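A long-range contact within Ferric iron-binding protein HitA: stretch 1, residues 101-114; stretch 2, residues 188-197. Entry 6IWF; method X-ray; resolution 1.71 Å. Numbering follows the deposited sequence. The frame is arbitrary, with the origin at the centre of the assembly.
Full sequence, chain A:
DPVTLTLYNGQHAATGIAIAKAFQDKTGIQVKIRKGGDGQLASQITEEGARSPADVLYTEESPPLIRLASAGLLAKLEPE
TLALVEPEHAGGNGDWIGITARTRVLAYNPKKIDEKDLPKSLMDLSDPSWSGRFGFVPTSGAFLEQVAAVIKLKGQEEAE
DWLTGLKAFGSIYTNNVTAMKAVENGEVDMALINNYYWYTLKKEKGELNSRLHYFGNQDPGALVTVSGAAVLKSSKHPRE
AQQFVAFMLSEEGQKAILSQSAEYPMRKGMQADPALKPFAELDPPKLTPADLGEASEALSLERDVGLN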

ATOM      1  N   ALA A 101       4.983  -0.024   5.716  1.00  5.26           N
ATOM      2  CA  ALA A 101       3.865   0.909   5.751  1.00  6.09           C
ATOM      3  C   ALA A 101       4.181   2.097   4.852  1.00  4.69           C
ATOM      4  O   ALA A 101       5.341   2.432   4.621  1.00  4.82           O
ATOM      5  CB  ALA A 101       3.568   1.415   7.181  1.00  5.42           C
ATOM      6  N   ARG A 102       3.135   2.719   4.321  1.00  6.32           N
ATOM      7  CA  ARG A 102       3.284   3.897   3.477  1.00  6.14           C
ATOM      8  C   ARG A 102       2.228   4.907   3.893  1.00  7.69           C
ATOM      9  O   ARG A 102       1.294   4.579   4.630  1.00  5.58           O
ATOM     10  CB  ARG A 102       3.071   3.561   2.009  1.00 11.44           C
ATOM     11  CG  ARG A 102       1.605   3.299   1.821  1.00 16.27           C
ATOM     12  CD  ARG A 102       1.289   2.243   0.865  1.00 20.23           C
ATOM     13  NE  ARG A 102       1.962   0.986   1.143  1.00 18.59           N
ATOM     14  CZ  ARG A 102       2.021   0.026   0.235  1.00 22.14           C
ATOM     15  NH1 ARG A 102       2.638  -1.105   0.493  1.00 26.48           N
ATOM     16  NH2 ARG A 102       1.451   0.224  -0.952  1.00 23.75           N
ATOM     17  N   THR A 103       2.324   6.123   3.357  1.00  5.94           N
ATOM     18  CA  THR A 103       1.362   7.157   3.722  1.00  5.24           C
ATOM     19  C   THR A 103       0.848   7.882   2.489  1.00  6.22           C
ATOM     20  O   THR A 103       1.592   8.113   1.529  1.00  7.73           O
ATOM     21  CB  THR A 103       1.980   8.176   4.730  1.00  7.26           C
ATOM     22  OG1 THR A 103       0.982   9.132   5.129  1.00 11.50           O
ATOM     23  CG2 THR A 103       3.187   8.917   4.152  1.00  9.32           C
ATOM     24  N   ARG A 104      -0.429   8.249   2.524  1.00  3.89           N
ATOM     25  CA  ARG A 104      -0.969   9.123   1.495  1.00  4.12           C
ATOM     26  C   ARG A 104      -0.405  10.526   1.665  1.00  6.24           C
ATOM     27  O   ARG A 104      -0.143  10.984   2.783  1.00  5.42           O
ATOM     28  CB  ARG A 104      -2.502   9.160   1.563  1.00  5.88           C
ATOM     29  CG  ARG A 104      -3.150   7.774   1.484  1.00  5.03           C
ATOM     30  CD  ARG A 104      -3.129   7.250   0.091  1.00 17.58           C
ATOM     31  NE  ARG A 104      -3.959   8.037  -0.823  1.00  9.15           N
ATOM     32  CZ  ARG A 104      -4.011   7.777  -2.125  1.00 12.84           C
ATOM     33  NH1 ARG A 104      -3.293   6.769  -2.611  1.00 18.87           N
ATOM     34  NH2 ARG A 104      -4.767   8.499  -2.930  1.00 13.02           N
ATOM     35  N   VAL A 105      -0.205  11.201   0.540  1.00  5.95           N
ATOM     36  CA  VAL A 105       0.314  12.564   0.510  1.00  5.14           C
ATOM     37  C   VAL A 105      -0.429  13.336  -0.572  1.00  5.42           C
ATOM     38  O   VAL A 105      -1.243  12.780  -1.318  1.00  6.24           O
ATOM     39  CB  VAL A 105       1.834  12.604   0.251  1.00  7.00           C
ATOM     40  CG1 VAL A 105       2.577  11.889   1.364  1.00  8.58           C
ATOM     41  CG2 VAL A 105       2.163  11.984  -1.105  1.00  6.17           C
ATOM     42  N   LEU A 106      -0.131  14.632  -0.656  1.00  4.87           N
ATOM     43  CA  LEU A 106      -0.569  15.493  -1.752  1.00  5.46           C
ATOM     44  C   LEU A 106       0.694  15.972  -2.473  1.00  6.25           C
ATOM     45  O   LEU A 106       1.430  16.818  -1.954  1.00  6.75           O
ATOM     46  CB  LEU A 106      -1.413  16.668  -1.225  1.00  5.45           C
ATOM     47  CG  LEU A 106      -1.987  17.612  -2.287  1.00  6.92           C
ATOM     48  CD1 LEU A 106      -3.120  16.947  -3.064  1.00  6.96           C
ATOM     49  CD2 LEU A 106      -2.494  18.867  -1.588  1.00  9.02           C
ATOM     50  N   ALA A 107       0.982  15.424  -3.651  1.00  4.83           N
ATOM     51  CA  ALA A 107       2.093  15.955  -4.438  1.00  5.71           C
ATOM     52  C   ALA A 107       1.626  17.240  -5.108  1.00  5.87           C
ATOM     53  O   ALA A 107       0.469  17.339  -5.525  1.00  8.35           O
ATOM     54  CB  ALA A 107       2.567  14.943  -5.478  1.00  7.20           C
ATOM     55  N   TYR A 108       2.497  18.245  -5.160  1.00  5.51           N
ATOM     56  CA  TYR A 108       2.086  19.505  -5.764  1.00  7.83           C
ATOM     57  C   TYR A 108       3.272  20.162  -6.453  1.00  6.46           C
ATOM     58  O   TYR A 108       4.433  19.894  -6.135  1.00  8.41           O
ATOM     59  CB  TYR A 108       1.463  20.462  -4.734  1.00  7.97           C
ATOM     60  CG  TYR A 108       2.436  21.058  -3.731  1.00  4.37           C
ATOM     61  CD1 TYR A 108       2.881  20.316  -2.641  1.00  6.52           C
ATOM     62  CD2 TYR A 108       2.882  22.369  -3.859  1.00  8.59           C
ATOM     63  CE1 TYR A 108       3.767  20.849  -1.714  1.00  8.20           C
ATOM     64  CE2 TYR A 108       3.784  22.922  -2.920  1.00  8.56           C
ATOM     65  CZ  TYR A 108       4.218  22.149  -1.861  1.00 11.77           C
ATOM     66  OH  TYR A 108       5.104  22.662  -0.924  1.00 10.48           O
ATOM     67  N   ASN A 109       2.949  21.036  -7.415  1.00  7.85           N
ATOM     68  CA  ASN A 109       3.952  21.792  -8.150  1.00 11.48           C
ATOM     69  C   ASN A 109       4.027  23.188  -7.559  1.00  8.76           C
ATOM     70  O   ASN A 109       3.066  23.963  -7.708  1.00 10.45           O
ATOM     71  CB  ASN A 109       3.592  21.860  -9.632  1.00 10.83           C
ATOM     72  CG  ASN A 109       4.630  22.616 -10.457  1.00 17.09           C
ATOM     73  OD1 ASN A 109       5.507  23.288  -9.913  1.00 12.22           O
ATOM     74  ND2 ASN A 109       4.523  22.510 -11.776  1.00 20.56           N
ATOM     75  N   PRO A 110       5.106  23.550  -6.858  1.00 11.20           N
ATOM     76  CA  PRO A 110       5.146  24.869  -6.202  1.00 11.21           C
ATOM     77  C   PRO A 110       5.235  26.028  -7.169  1.00 13.25           C
ATOM     78  O   PRO A 110       5.062  27.176  -6.736  1.00 18.10           O
ATOM     79  CB  PRO A 110       6.400  24.788  -5.306  1.00 15.09           C
ATOM     80  CG  PRO A 110       7.214  23.674  -5.859  1.00 16.92           C
ATOM     81  CD  PRO A 110       6.289  22.724  -6.554  1.00 12.62           C
ATOM     82  N   LYS A 111       5.513  25.780  -8.454  1.00 10.73           N
ATOM     83  CA  LYS A 111       5.418  26.845  -9.443  1.00 14.20           C
ATOM     84  C   LYS A 111       3.973  27.176  -9.776  1.00 20.07           C
ATOM     85  O   LYS A 111       3.690  28.287 -10.241  1.00 17.26           O
ATOM     86  CB  LYS A 111       6.164  26.454 -10.715  1.00 17.72           C
ATOM     87  CG  LYS A 111       7.587  26.007 -10.462  1.00 23.40           C
ATOM     88  CD  LYS A 111       8.570  27.107 -10.794  1.00 31.64           C
ATOM     89  CE  LYS A 111       9.325  26.798 -12.079  1.00 33.65           C
ATOM     90  NZ  LYS A 111      10.239  27.917 -12.450  1.00 45.42           N
ATOM     91  N   LYS A 112       3.049  26.245  -9.528  1.00 12.99           N
ATOM     92  CA  LYS A 112       1.656  26.434  -9.894  1.00 14.93           C
ATOM     93  C   LYS A 112       0.736  26.665  -8.709  1.00 10.90           C
ATOM     94  O   LYS A 112      -0.361  27.190  -8.903  1.00 12.59           O
ATOM     95  CB  LYS A 112       1.153  25.222 -10.684  1.00 15.34           C
ATOM     96  CG  LYS A 112       1.997  24.926 -11.910  1.00 21.33           C
ATOM     97  CD  LYS A 112       1.145  24.921 -13.159  1.00 24.88           C
ATOM     98  CE  LYS A 112       1.978  24.638 -14.385  1.00 23.27           C
ATOM     99  NZ  LYS A 112       2.371  25.888 -15.105  1.00 23.51           N
ATOM    100  N   ILE A 113       1.156  26.305  -7.499  1.00 10.45           N
ATOM    101  CA  ILE A 113       0.374  26.585  -6.302  1.00  9.68           C
ATOM    102  C   ILE A 113       1.326  26.708  -5.124  1.00 12.37           C
ATOM    103  O   ILE A 113       2.205  25.861  -4.935  1.00 12.83           O
ATOM    104  CB  ILE A 113      -0.705  25.511  -6.042  1.00 11.19           C
ATOM    105  CG1 ILE A 113      -1.567  25.925  -4.848  1.00 13.23           C
ATOM    106  CG2 ILE A 113      -0.088  24.101  -5.801  1.00  9.35           C
ATOM    107  CD1 ILE A 113      -2.949  25.270  -4.842  1.00 11.27           C
ATOM    108  N   ASP A 114       1.167  27.775  -4.344  1.00 13.34           N
ATOM    109  CA  ASP A 114       1.967  27.936  -3.139  1.00 14.62           C
ATOM    110  C   ASP A 114       1.496  26.971  -2.058  1.00 13.25           C
ATOM    111  O   ASP A 114       0.310  26.656  -1.948  1.00 12.86           O
ATOM    112  CB  ASP A 114       1.887  29.371  -2.607  1.00 14.27           C
ATOM    113  CG  ASP A 114       2.462  30.397  -3.576  1.00 25.74           C
ATOM    114  OD1 ASP A 114       3.529  30.136  -4.175  1.00 21.89           O
ATOM    115  OD2 ASP A 114       1.848  31.481  -3.729  1.00 22.88           O
ATOM    116  N   VAL A 188      -0.790  19.129 -14.228  1.00 13.47           N
ATOM    117  CA  VAL A 188      -1.842  19.256 -13.229  1.00 12.45           C
ATOM    118  C   VAL A 188      -1.171  19.769 -11.967  1.00  9.32           C
ATOM    119  O   VAL A 188      -0.004  19.462 -11.704  1.00  9.28           O
ATOM    120  CB  VAL A 188      -2.598  17.922 -12.997  1.00 11.36           C
ATOM    121  CG1 VAL A 188      -1.707  16.871 -12.285  1.00  9.22           C
ATOM    122  CG2 VAL A 188      -3.891  18.170 -12.224  1.00 10.61           C
ATOM    123  N   ASP A 189      -1.896  20.597 -11.198  1.00  8.41           N
ATOM    124  CA  ASP A 189      -1.247  21.311 -10.101  1.00  9.54           C
ATOM    125  C   ASP A 189      -0.884  20.385  -8.946  1.00  7.73           C
ATOM    126  O   ASP A 189       0.117  20.623  -8.263  1.00  8.47           O
ATOM    127  CB  ASP A 189      -2.140  22.440  -9.578  1.00  8.90           C
ATOM    128  CG  ASP A 189      -2.339  23.565 -10.590  1.00 16.92           C
ATOM    129  OD1 ASP A 189      -1.669  23.564 -11.651  1.00 17.24           O
ATOM    130  OD2 ASP A 189      -3.177  24.459 -10.321  1.00 16.35           O
ATOM    131  N   MET A 190      -1.680  19.346  -8.693  1.00  6.93           N
ATOM    132  CA  MET A 190      -1.433  18.466  -7.556  1.00  7.93           C
ATOM    133  C   MET A 190      -1.995  17.080  -7.857  1.00  6.29           C
ATOM    134  O   MET A 190      -2.745  16.891  -8.810  1.00  7.77           O
ATOM    135  CB  MET A 190      -2.049  19.049  -6.269  1.00 11.07           C
ATOM    136  CG  MET A 190      -3.538  19.221  -6.304  1.00 11.80           C
ATOM    137  SD  MET A 190      -4.133  20.315  -4.972  1.00 22.54           S
ATOM    138  CE  MET A 190      -2.967  21.562  -5.068  1.00 12.38           C
ATOM    139  N   ALA A 191      -1.639  16.100  -7.024  1.00  7.34           N
ATOM    140  CA  ALA A 191      -2.198  14.763  -7.181  1.00  7.44           C
ATOM    141  C   ALA A 191      -2.197  14.037  -5.846  1.00  8.85           C
ATOM    142  O   ALA A 191      -1.281  14.212  -5.036  1.00  7.65           O
ATOM    143  CB  ALA A 191      -1.420  13.934  -8.219  1.00  8.03           C
ATOM    144  N   LEU A 192      -3.231  13.220  -5.644  1.00  5.14           N
ATOM    145  CA  LEU A 192      -3.376  12.367  -4.470  1.00  6.25           C
ATOM    146  C   LEU A 192      -2.684  11.041  -4.755  1.00  8.38           C
ATOM    147  O   LEU A 192      -3.094  10.320  -5.668  1.00  8.23           O
ATOM    148  CB  LEU A 192      -4.858  12.139  -4.183  1.00  5.85           C
ATOM    149  CG  LEU A 192      -5.684  13.382  -3.848  1.00  7.34           C
ATOM    150  CD1 LEU A 192      -7.146  13.019  -3.772  1.00  6.64           C
ATOM    151  CD2 LEU A 192      -5.196  13.959  -2.507  1.00  7.60           C
ATOM    152  N   ILE A 193      -1.630  10.722  -3.996  1.00  7.41           N
ATOM    153  CA  ILE A 193      -0.798   9.546  -4.253  1.00  6.53           C
ATOM    154  C   ILE A 193      -0.183   9.070  -2.945  1.00  6.34           C
ATOM    155  O   ILE A 193      -0.207   9.762  -1.933  1.00  7.69           O
ATOM    156  CB  ILE A 193       0.350   9.823  -5.257  1.00  8.84           C
ATOM    157  CG1 ILE A 193       1.224  10.973  -4.743  1.00  9.33           C
ATOM    158  CG2 ILE A 193      -0.168  10.088  -6.659  1.00 16.59           C
ATOM    159  CD1 ILE A 193       2.634  10.949  -5.305  1.00 17.08           C
ATOM    160  N   ASN A 194       0.371   7.859  -2.964  1.00  5.92           N
ATOM    161  CA  ASN A 194       1.198   7.410  -1.858  1.00  5.58           C
ATOM    162  C   ASN A 194       2.590   8.018  -1.959  1.00  6.02           C
ATOM    163  O   ASN A 194       3.079   8.337  -3.050  1.00  6.82           O
ATOM    164  CB  ASN A 194       1.287   5.891  -1.853  1.00  8.41           C
ATOM    165  CG  ASN A 194       0.141   5.252  -1.098  1.00 12.43           C
ATOM    166  OD1 ASN A 194      -0.387   5.831  -0.136  1.00 16.80           O
ATOM    167  ND2 ASN A 194      -0.237   4.052  -1.508  1.00 13.79           N
ATOM    168  N   ASN A 195       3.244   8.145  -0.803  1.00  4.32           N
ATOM    169  CA  ASN A 195       4.474   8.931  -0.745  1.00  6.23           C
ATOM    170  C   ASN A 195       5.570   8.359  -1.632  1.00  8.62           C
ATOM    171  O   ASN A 195       6.389   9.117  -2.169  1.00  8.58           O
ATOM    172  CB  ASN A 195       4.963   9.009   0.705  1.00  8.56           C
ATOM    173  CG  ASN A 195       5.480   7.682   1.202  1.00 10.89           C
ATOM    174  OD1 ASN A 195       4.713   6.739   1.423  1.00  8.97           O
ATOM    175  ND2 ASN A 195       6.799   7.586   1.362  1.00 14.24           N
ATOM    176  N   TYR A 196       5.612   7.031  -1.805  1.00  5.23           N
ATOM    177  CA  TYR A 196       6.829   6.445  -2.362  1.00  7.87           C
ATOM    178  C   TYR A 196       6.994   6.724  -3.855  1.00 11.85           C
ATOM    179  O   TYR A 196       8.116   6.608  -4.363  1.00 10.27           O
ATOM    180  CB  TYR A 196       6.870   4.936  -2.074  1.00  9.43           C
ATOM    181  CG  TYR A 196       5.683   4.168  -2.577  1.00  7.74           C
ATOM    182  CD1 TYR A 196       5.578   3.834  -3.923  1.00 13.52           C
ATOM    183  CD2 TYR A 196       4.672   3.760  -1.716  1.00 11.79           C
ATOM    184  CE1 TYR A 196       4.492   3.120  -4.400  1.00 17.06           C
ATOM    185  CE2 TYR A 196       3.574   3.042  -2.193  1.00 12.37           C
ATOM    186  CZ  TYR A 196       3.496   2.733  -3.540  1.00 18.12           C
ATOM    187  OH  TYR A 196       2.418   2.022  -4.039  1.00 21.63           O
ATOM    188  N   TYR A 197       5.923   7.122  -4.561  1.00 10.92           N
ATOM    189  CA  TYR A 197       6.054   7.426  -5.990  1.00 12.04           C
ATOM    190  C   TYR A 197       6.943   8.637  -6.222  1.00  9.74           C
ATOM    191  O   TYR A 197       7.688   8.693  -7.210  1.00 12.32           O
ATOM    192  CB  TYR A 197       4.685   7.675  -6.616  1.00 11.23           C
ATOM    193  CG  TYR A 197       3.843   6.435  -6.722  1.00 11.38           C
ATOM    194  CD1 TYR A 197       4.060   5.514  -7.743  1.00 15.79           C
ATOM    195  CD2 TYR A 197       2.823   6.186  -5.805  1.00 12.63           C
ATOM    196  CE1 TYR A 197       3.293   4.367  -7.840  1.00 17.72           C
ATOM    197  CE2 TYR A 197       2.054   5.044  -5.900  1.00 16.09           C
ATOM    198  CZ  TYR A 197       2.295   4.141  -6.917  1.00 21.07           C
ATOM    199  OH  TYR A 197       1.526   3.005  -7.020  1.00 28.25           O
TER
HETATM  200  O   HOH W   1      -1.238   4.819   2.485  1.00 13.32           O
HETATM  201  O   HOH W   2      -4.949   8.567  -6.146  1.00 10.64           O
HETATM  202  O   HOH W   3       1.819  21.153 -12.267  1.00 26.78           O

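Where the shorter strand of this antiparallel pair runs out, a side chain takes over the work of the backbone. T103 N donates to N195 OD1 at 3.1 Å, almost linearly, while N195 N donates to T103 O at 2.9 Å, so a single asparagine answers both backbone polar groups of T103. With chi1 near +70°, the N195 carboxamide turns back to the edge that its own carbonyl no longer serves. Its other end, ND2, is satisfied elsewhere in the structure.

The general principle is that a β-ladder is built from backbone and tuned by side chains. Beyond N195 the pattern is regular: V105 N to I193 O and A107 N to A191 O each span 2.9 Å, as does the return bond from A191 N to A107 O, whereas that from I193 N to V105 O is weak at 3.4 Å. N109 N extends the series past the strand end, reaching D189 O at 3.0 Å. Between these rungs, CA-H groups fill in, closest where M190 CA lies 3.0 Å from A107 O.

Side chains pack on both faces. On one, L106 CD1 meets L192 CD2 at 3.7 Å, and M190 reaches past the strand so that its CE lies 3.7 Å from I113 CD1; long, flexible methionine suits this bridging role. On the other, V105 CG2 rests 3.9 Å from I193 CG1, and the small A107 offers its CB to I193 CD1 at 4.0 Å. These residues are buried, as befits their apolar surfaces.

Polar side chains also recruit water. One molecule accepts from R104 NH2 (3.2 Å) and donates to L192 O (2.6 Å); another accepts from N109 ND2 (3.1 Å) and donates to V188 O (2.5 Å). Altogether the two stretches bury 959 Å².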